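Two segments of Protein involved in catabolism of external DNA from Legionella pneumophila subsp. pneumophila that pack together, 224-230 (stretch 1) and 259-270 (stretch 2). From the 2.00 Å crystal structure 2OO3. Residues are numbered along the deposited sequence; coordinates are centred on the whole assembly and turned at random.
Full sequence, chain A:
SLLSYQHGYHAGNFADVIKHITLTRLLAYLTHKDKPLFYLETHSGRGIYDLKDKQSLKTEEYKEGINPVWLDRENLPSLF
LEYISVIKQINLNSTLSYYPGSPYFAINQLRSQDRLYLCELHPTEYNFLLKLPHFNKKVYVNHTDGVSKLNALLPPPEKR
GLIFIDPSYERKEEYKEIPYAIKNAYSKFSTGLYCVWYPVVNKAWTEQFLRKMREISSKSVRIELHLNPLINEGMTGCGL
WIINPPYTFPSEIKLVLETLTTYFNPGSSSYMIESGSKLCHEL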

# COMPACT_ATOMS: atom_id res chain seq x y z
N GLU A 224 -7.49 -2.89 -9.47
CA GLU A 224 -7.98 -1.51 -9.49
C GLU A 224 -9.36 -1.48 -8.88
O GLU A 224 -10.07 -2.48 -8.92
CB GLU A 224 -8.02 -0.92 -10.90
CG GLU A 224 -6.66 -0.80 -11.55
CD GLU A 224 -6.67 -0.02 -12.87
OE1 GLU A 224 -7.78 0.35 -13.34
OE2 GLU A 224 -5.57 0.20 -13.42
N LEU A 225 -9.71 -0.34 -8.31
CA LEU A 225 -10.99 -0.10 -7.68
C LEU A 225 -11.45 1.24 -8.23
O LEU A 225 -10.73 2.23 -8.15
CB LEU A 225 -10.78 -0.01 -6.15
CG LEU A 225 -11.96 0.29 -5.23
CD1 LEU A 225 -13.03 -0.79 -5.30
CD2 LEU A 225 -11.50 0.45 -3.78
N HIS A 226 -12.65 1.27 -8.79
CA HIS A 226 -13.14 2.45 -9.46
C HIS A 226 -14.47 2.86 -8.82
O HIS A 226 -15.41 2.05 -8.72
CB HIS A 226 -13.30 2.17 -10.95
CG HIS A 226 -12.00 1.92 -11.64
ND1 HIS A 226 -11.04 2.90 -11.82
CD2 HIS A 226 -11.50 0.80 -12.22
CE1 HIS A 226 -10.01 2.39 -12.46
NE2 HIS A 226 -10.26 1.12 -12.71
N LEU A 227 -14.53 4.12 -8.39
CA LEU A 227 -15.74 4.62 -7.78
C LEU A 227 -16.86 4.90 -8.79
O LEU A 227 -18.03 4.89 -8.42
CB LEU A 227 -15.43 5.89 -6.98
CG LEU A 227 -14.50 5.77 -5.79
CD1 LEU A 227 -14.29 7.18 -5.21
CD2 LEU A 227 -15.07 4.82 -4.75
N ASN A 228 -16.49 5.18 -10.03
CA ASN A 228 -17.41 5.53 -11.12
C ASN A 228 -18.42 6.62 -10.78
O ASN A 228 -19.63 6.41 -10.97
CB ASN A 228 -18.09 4.29 -11.70
CG ASN A 228 -17.08 3.23 -12.13
OD1 ASN A 228 -16.13 3.54 -12.83
ND2 ASN A 228 -17.28 2.01 -11.70
N PRO A 229 -17.91 7.79 -10.33
CA PRO A 229 -18.80 8.90 -10.02
C PRO A 229 -19.27 9.43 -11.38
O PRO A 229 -18.73 9.01 -12.41
CB PRO A 229 -17.89 9.90 -9.32
CG PRO A 229 -16.52 9.65 -9.88
CD PRO A 229 -16.48 8.19 -10.24
N LEU A 230 -20.29 10.27 -11.43
CA LEU A 230 -20.75 10.68 -12.78
C LEU A 230 -19.94 11.84 -13.34
O LEU A 230 -20.03 12.13 -14.54
CB LEU A 230 -22.25 10.94 -12.82
CG LEU A 230 -23.13 9.78 -12.32
CD1 LEU A 230 -24.60 10.10 -12.54
CD2 LEU A 230 -22.77 8.44 -12.95
N THR A 259 -16.04 -7.06 -1.76
CA THR A 259 -16.56 -6.48 -0.51
C THR A 259 -16.53 -4.94 -0.51
O THR A 259 -17.52 -4.28 -0.15
CB THR A 259 -15.83 -7.03 0.75
OG1 THR A 259 -15.92 -8.46 0.73
CG2 THR A 259 -16.47 -6.55 2.01
N LEU A 260 -15.40 -4.36 -0.90
CA LEU A 260 -15.27 -2.89 -0.92
C LEU A 260 -16.29 -2.17 -1.85
O LEU A 260 -16.78 -1.07 -1.54
CB LEU A 260 -13.83 -2.49 -1.25
CG LEU A 260 -12.81 -2.90 -0.17
CD1 LEU A 260 -11.44 -2.43 -0.60
CD2 LEU A 260 -13.21 -2.28 1.21
N THR A 261 -16.60 -2.78 -2.98
CA THR A 261 -17.56 -2.17 -3.90
C THR A 261 -18.96 -2.18 -3.28
O THR A 261 -19.82 -1.44 -3.76
CB THR A 261 -17.63 -2.86 -5.27
OG1 THR A 261 -18.08 -4.21 -5.12
CG2 THR A 261 -16.27 -2.86 -5.97
N THR A 262 -19.20 -2.97 -2.24
CA THR A 262 -20.48 -2.88 -1.53
C THR A 262 -20.53 -1.68 -0.56
O THR A 262 -21.60 -1.28 -0.14
CB THR A 262 -20.87 -4.18 -0.77
OG1 THR A 262 -20.05 -4.35 0.40
CG2 THR A 262 -20.75 -5.42 -1.67
N TYR A 263 -19.36 -1.13 -0.20
CA TYR A 263 -19.29 0.05 0.68
C TYR A 263 -19.07 1.35 -0.09
O TYR A 263 -19.58 2.39 0.28
CB TYR A 263 -18.19 -0.13 1.75
CG TYR A 263 -18.48 -1.25 2.73
CD1 TYR A 263 -19.34 -1.04 3.82
CD2 TYR A 263 -17.93 -2.51 2.56
CE1 TYR A 263 -19.63 -2.07 4.70
CE2 TYR A 263 -18.22 -3.56 3.45
CZ TYR A 263 -19.06 -3.33 4.51
OH TYR A 263 -19.33 -4.36 5.41
N PHE A 264 -18.31 1.30 -1.18
CA PHE A 264 -17.97 2.53 -1.90
C PHE A 264 -18.87 2.68 -3.13
O PHE A 264 -18.78 1.88 -4.06
CB PHE A 264 -16.51 2.51 -2.32
CG PHE A 264 -15.52 2.25 -1.16
CD1 PHE A 264 -15.74 2.76 0.11
CD2 PHE A 264 -14.34 1.56 -1.40
CE1 PHE A 264 -14.82 2.53 1.15
CE2 PHE A 264 -13.42 1.31 -0.37
CZ PHE A 264 -13.68 1.81 0.92
N ASN A 265 -19.72 3.72 -3.15
CA ASN A 265 -20.69 3.94 -4.26
C ASN A 265 -21.40 2.64 -4.69
O ASN A 265 -21.33 2.24 -5.84
CB ASN A 265 -20.00 4.58 -5.48
CG ASN A 265 -20.99 5.34 -6.40
OD1 ASN A 265 -22.16 5.54 -6.05
ND2 ASN A 265 -20.51 5.75 -7.58
N PRO A 266 -22.08 1.95 -3.75
CA PRO A 266 -22.55 0.64 -4.17
C PRO A 266 -23.55 0.74 -5.30
O PRO A 266 -24.28 1.73 -5.41
CB PRO A 266 -23.21 0.07 -2.91
CG PRO A 266 -23.49 1.23 -2.06
CD PRO A 266 -22.42 2.25 -2.36
N GLY A 267 -23.54 -0.26 -6.15
CA GLY A 267 -24.37 -0.24 -7.34
C GLY A 267 -23.66 0.38 -8.52
O GLY A 267 -24.02 0.08 -9.67
N SER A 268 -22.67 1.23 -8.27
CA SER A 268 -21.94 1.86 -9.40
C SER A 268 -20.43 1.58 -9.44
O SER A 268 -19.80 1.60 -10.51
CB SER A 268 -22.16 3.38 -9.39
OG SER A 268 -23.51 3.70 -9.62
N SER A 269 -19.85 1.33 -8.28
CA SER A 269 -18.40 1.10 -8.20
C SER A 269 -18.06 -0.24 -8.83
O SER A 269 -18.95 -1.11 -8.98
CB SER A 269 -17.90 1.19 -6.75
OG SER A 269 -18.46 0.15 -5.97
N SER A 270 -16.80 -0.40 -9.26
CA SER A 270 -16.37 -1.63 -9.93
C SER A 270 -14.91 -1.87 -9.57
O SER A 270 -14.27 -0.99 -9.00
CB SER A 270 -16.53 -1.55 -11.45
OG SER A 270 -15.73 -0.49 -11.99
O HOH W 1 -21.91 7.17 -9.44

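The contact between these two segments is a short antiparallel strand pairing that is extended by asparagine side chains where the strand of the first segment ends and backed on another side by a small apolar cluster. It illustrates a general principle: where regular backbone pairing runs out, carboxamide side chains can continue it, because their N-H groups can reach the carbonyls of a neighbouring loop.

The regular part is a single pair, His226 with Ser270. The amide N of His226 donates to the carbonyl O of Ser270 at 2.8 Å, and the N of Ser270 returns a bond to the O of His226 at 2.9 Å; both are close to linear, as expected of a hydrogen-bonded antiparallel pair. The O of His226 also lies 3.2 Å from the CA of Ser269, a bent CA-H...O contact to the oxygen that also accepts the amide bond. The side chains of the pair project from the same face of the sheet, which places the OG of Ser270 near the edge of the His226 ring. That ring is itself tethered within its own strand, His226 NE2 donating to Glu224 OE1 at 2.7 Å.

Beyond His226 the chain turns into a loop, and the asparagines take over. Asn228 sends its ND2 across to two acceptors, the O of Ser268 at 2.8 Å and the OG of Ser270 at 3.0 Å, so one amide group spans both ends of a three-residue piece of the opposing segment. In the other direction, Asn265 ND2 donates to the O of Leu227 at 2.8 Å. The same nitrogen donates to a water 2.7 Å from Asn265 ND2, and this water donates in turn to the O of Asn228, its oxygen 2.8 Å from that carbonyl, thereby linking two successive carbonyls of the first segment to one side chain.

The loop that presents these groups is held by its own bonds: the backbone N atoms of Ser268 and Ser269 both donate to the O of Asn265, and Ser269 OG donates to the O of Phe264 at 2.6 Å.

The apolar cluster gathers around Phe264, whose CA-to-CB bond points toward the first segment. Leu225 CD2 approaches the ring edge, 3.9 Å from Phe264 CD2, and lies 4.3 Å from Leu260 CD1. The CA-to-CB bond of Leu227 points away from the second segment, yet its end comes nearer, bringing Leu227 CD2 to 3.6 Å from Phe264 CB. Leu225 thus packs against Leu260 and Thr261 as well as Phe264, while Leu227 reaches Phe264.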